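Oxidoreductase, short-chain dehydrogenase/reductase family (Aeromonas hydrophila subsp. hydrophila, PDB 3L6E) probably acts as a nucleotide-dependent short-chain oxidoreductase, possibly a 3-dehydrosphinganine reductase of sphingolipid metabolism. Local coordinates at residues 172-178 / 218-224. Numbering follows the deposited sequence.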
loop_
_atom_site.group_PDB
_atom_site.type_symbol
_atom_site.label_atom_id
_atom_site.label_comp_id
_atom_site.label_asym_id
_atom_site.label_seq_id
_atom_site.Cartn_x
_atom_site.Cartn_y
_atom_site.Cartn_z
ATOM N N ARG A 172 12.738 9.067 4.776
ATOM C CA ARG A 172 11.470 8.348 4.941
ATOM C C ARG A 172 11.685 6.848 4.803
ATOM O O ARG A 172 12.357 6.423 3.880
ATOM C CB ARG A 172 10.456 8.814 3.887
ATOM C CG ARG A 172 9.839 10.171 4.165
ATOM C CD ARG A 172 9.218 10.807 2.916
ATOM N NE ARG A 172 8.927 12.227 3.159
ATOM C CZ ARG A 172 8.568 13.111 2.227
ATOM N NH1 ARG A 172 8.442 12.750 0.952
ATOM N NH2 ARG A 172 8.326 14.370 2.570
ATOM N N LEU A 173 11.114 6.053 5.710
ATOM C CA LEU A 173 11.176 4.597 5.580
ATOM C C LEU A 173 9.859 4.052 5.068
ATOM O O LEU A 173 8.792 4.336 5.618
ATOM C CB LEU A 173 11.678 3.887 6.865
ATOM C CG LEU A 173 13.210 3.697 6.935
ATOM C CD1 LEU A 173 13.918 5.048 6.809
ATOM C CD2 LEU A 173 13.714 2.952 8.211
ATOM N N VAL A 174 9.971 3.309 3.966
ATOM C CA VAL A 174 8.850 2.667 3.285
ATOM C C VAL A 174 9.112 1.156 3.250
ATOM O O VAL A 174 10.176 0.701 2.817
ATOM C CB VAL A 174 8.644 3.217 1.850
ATOM C CG1 VAL A 174 7.475 2.500 1.151
ATOM C CG2 VAL A 174 8.388 4.773 1.870
ATOM N N ASN A 175 8.154 0.392 3.750
ATOM C CA ASN A 175 8.290 -1.064 3.797
ATOM C C ASN A 175 7.285 -1.724 2.841
ATOM O O ASN A 175 6.112 -1.461 2.923
ATOM C CB ASN A 175 8.097 -1.561 5.224
ATOM C CG ASN A 175 9.187 -1.097 6.169
ATOM O OD1 ASN A 175 10.335 -0.855 5.778
ATOM N ND2 ASN A 175 8.836 -0.988 7.437
ATOM N N LEU A 176 7.757 -2.567 1.933
ATOM C CA LEU A 176 6.907 -3.132 0.886
ATOM C C LEU A 176 6.866 -4.660 1.015
ATOM O O LEU A 176 7.907 -5.283 1.145
ATOM C CB LEU A 176 7.442 -2.745 -0.502
ATOM C CG LEU A 176 7.809 -1.259 -0.706
ATOM C CD1 LEU A 176 8.740 -1.064 -1.881
ATOM C CD2 LEU A 176 6.592 -0.375 -0.850
ATOM N N TYR A 177 5.658 -5.233 0.953
ATOM C CA TYR A 177 5.433 -6.649 1.214
ATOM C C TYR A 177 4.724 -7.387 0.065
ATOM O O TYR A 177 3.505 -7.533 0.077
ATOM C CB TYR A 177 4.612 -6.796 2.501
ATOM C CG TYR A 177 5.231 -6.137 3.711
ATOM C CD1 TYR A 177 5.157 -4.730 3.904
ATOM C CD2 TYR A 177 5.864 -6.902 4.682
ATOM C CE1 TYR A 177 5.707 -4.133 5.041
ATOM C CE2 TYR A 177 6.414 -6.327 5.816
ATOM C CZ TYR A 177 6.330 -4.945 6.001
ATOM O OH TYR A 177 6.911 -4.387 7.124
ATOM N N PRO A 178 5.470 -7.799 -0.950
ATOM C CA PRO A 178 4.902 -8.674 -1.980
ATOM C C PRO A 178 4.864 -10.095 -1.449
ATOM O O PRO A 178 5.920 -10.689 -1.297
ATOM C CB PRO A 178 5.949 -8.639 -3.105
ATOM C CG PRO A 178 7.068 -7.748 -2.627
ATOM C CD PRO A 178 6.907 -7.559 -1.155
ATOM N N HIS A 218 2.993 10.406 1.671
ATOM C CA HIS A 218 3.630 9.287 0.989
ATOM C C HIS A 218 3.088 7.984 1.557
ATOM O O HIS A 218 2.489 7.970 2.621
ATOM C CB HIS A 218 5.156 9.328 1.190
ATOM C CG HIS A 218 5.578 9.200 2.624
ATOM N ND1 HIS A 218 5.264 10.143 3.579
ATOM C CD2 HIS A 218 6.293 8.240 3.266
ATOM C CE1 HIS A 218 5.753 9.767 4.748
ATOM N NE2 HIS A 218 6.392 8.623 4.583
ATOM N N VAL A 219 3.329 6.887 0.846
ATOM C CA VAL A 219 2.970 5.547 1.315
ATOM C C VAL A 219 4.058 5.079 2.277
ATOM O O VAL A 219 5.231 5.149 1.954
ATOM C CB VAL A 219 2.867 4.571 0.108
ATOM C CG1 VAL A 219 2.972 3.092 0.559
ATOM C CG2 VAL A 219 1.601 4.832 -0.650
ATOM N N THR A 220 3.668 4.603 3.453
ATOM C CA THR A 220 4.635 4.120 4.433
ATOM C C THR A 220 4.786 2.597 4.385
ATOM O O THR A 220 5.859 2.071 4.671
ATOM C CB THR A 220 4.264 4.557 5.864
ATOM O OG1 THR A 220 2.928 4.138 6.155
ATOM C CG2 THR A 220 4.381 6.117 6.039
ATOM N N ASP A 221 3.709 1.902 4.013
ATOM C CA ASP A 221 3.686 0.435 3.987
ATOM C C ASP A 221 2.759 -0.058 2.893
ATOM O O ASP A 221 1.638 0.434 2.738
ATOM C CB ASP A 221 3.243 -0.168 5.348
ATOM C CG ASP A 221 3.928 0.495 6.544
ATOM O OD1 ASP A 221 4.980 -0.005 7.033
ATOM O OD2 ASP A 221 3.397 1.531 6.993
ATOM N N LEU A 222 3.224 -1.051 2.148
ATOM C CA LEU A 222 2.438 -1.603 1.045
ATOM C C LEU A 222 2.429 -3.137 1.071
ATOM O O LEU A 222 3.458 -3.748 0.966
ATOM C CB LEU A 222 2.997 -1.118 -0.296
ATOM C CG LEU A 222 2.276 -1.576 -1.560
ATOM C CD1 LEU A 222 0.902 -0.913 -1.709
ATOM C CD2 LEU A 222 3.126 -1.365 -2.813
ATOM N N PHE A 223 1.248 -3.734 1.189
ATOM C CA PHE A 223 1.103 -5.182 1.231
ATOM C C PHE A 223 0.434 -5.652 -0.057
ATOM O O PHE A 223 -0.663 -5.219 -0.383
ATOM C CB PHE A 223 0.291 -5.613 2.467
ATOM C CG PHE A 223 0.970 -5.306 3.777
ATOM C CD1 PHE A 223 0.952 -4.016 4.306
ATOM C CD2 PHE A 223 1.636 -6.306 4.483
ATOM C CE1 PHE A 223 1.581 -3.724 5.521
ATOM C CE2 PHE A 223 2.273 -6.029 5.680
ATOM C CZ PHE A 223 2.240 -4.730 6.211
ATOM N N ILE A 224 1.122 -6.504 -0.805
ATOM C CA ILE A 224 0.555 -7.073 -2.035
ATOM C C ILE A 224 0.368 -8.571 -1.863
ATOM O O ILE A 224 1.289 -9.254 -1.431
ATOM C CB ILE A 224 1.477 -6.843 -3.250
ATOM C CG1 ILE A 224 1.879 -5.368 -3.362
ATOM C CG2 ILE A 224 0.799 -7.307 -4.549
ATOM C CD1 ILE A 224 3.146 -5.194 -4.165
HETATM O O HOH W 1 7.915 7.006 5.973
HETATM O O HOH W 2 6.096 -2.199 8.214
#
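Strands 172-178 and 218-224 run parallel, their axes 4.6 Å apart and 2° from aligned. Hydrogen bonds N175 N to T220 O (3.0 Å), L222 N to N175 O (3.0 Å), Y177 N to L222 O (2.7 Å) and I224 N to Y177 O (2.7 Å) zip them together. Ahead of these bonds, R172's long methylene chain lets CD lie over the H218 ring, a CH-pi contact; water joins H218 NE2 to L173 O, while ND1 bonds N227 of the second subunit. Aliphatic L176, L222 and I224 suit the buried face against helix 200-210, where P178 meets M198; L176 CD2 lies 3.7 Å from L222 CB. On the other face, Y177 and F223, paired in register, stack their flat rings offset, centroids 4.2 Å apart, beside R156 of helix 145-165. A second water links Y177 OH to D221 OD1, whose charge R163 meets. These are the last two strands of the seven-stranded Rossmann-fold sheet of short-chain dehydrogenases; edge strand 217-226 pairs antiparallel with the second subunit, continuing the sheet.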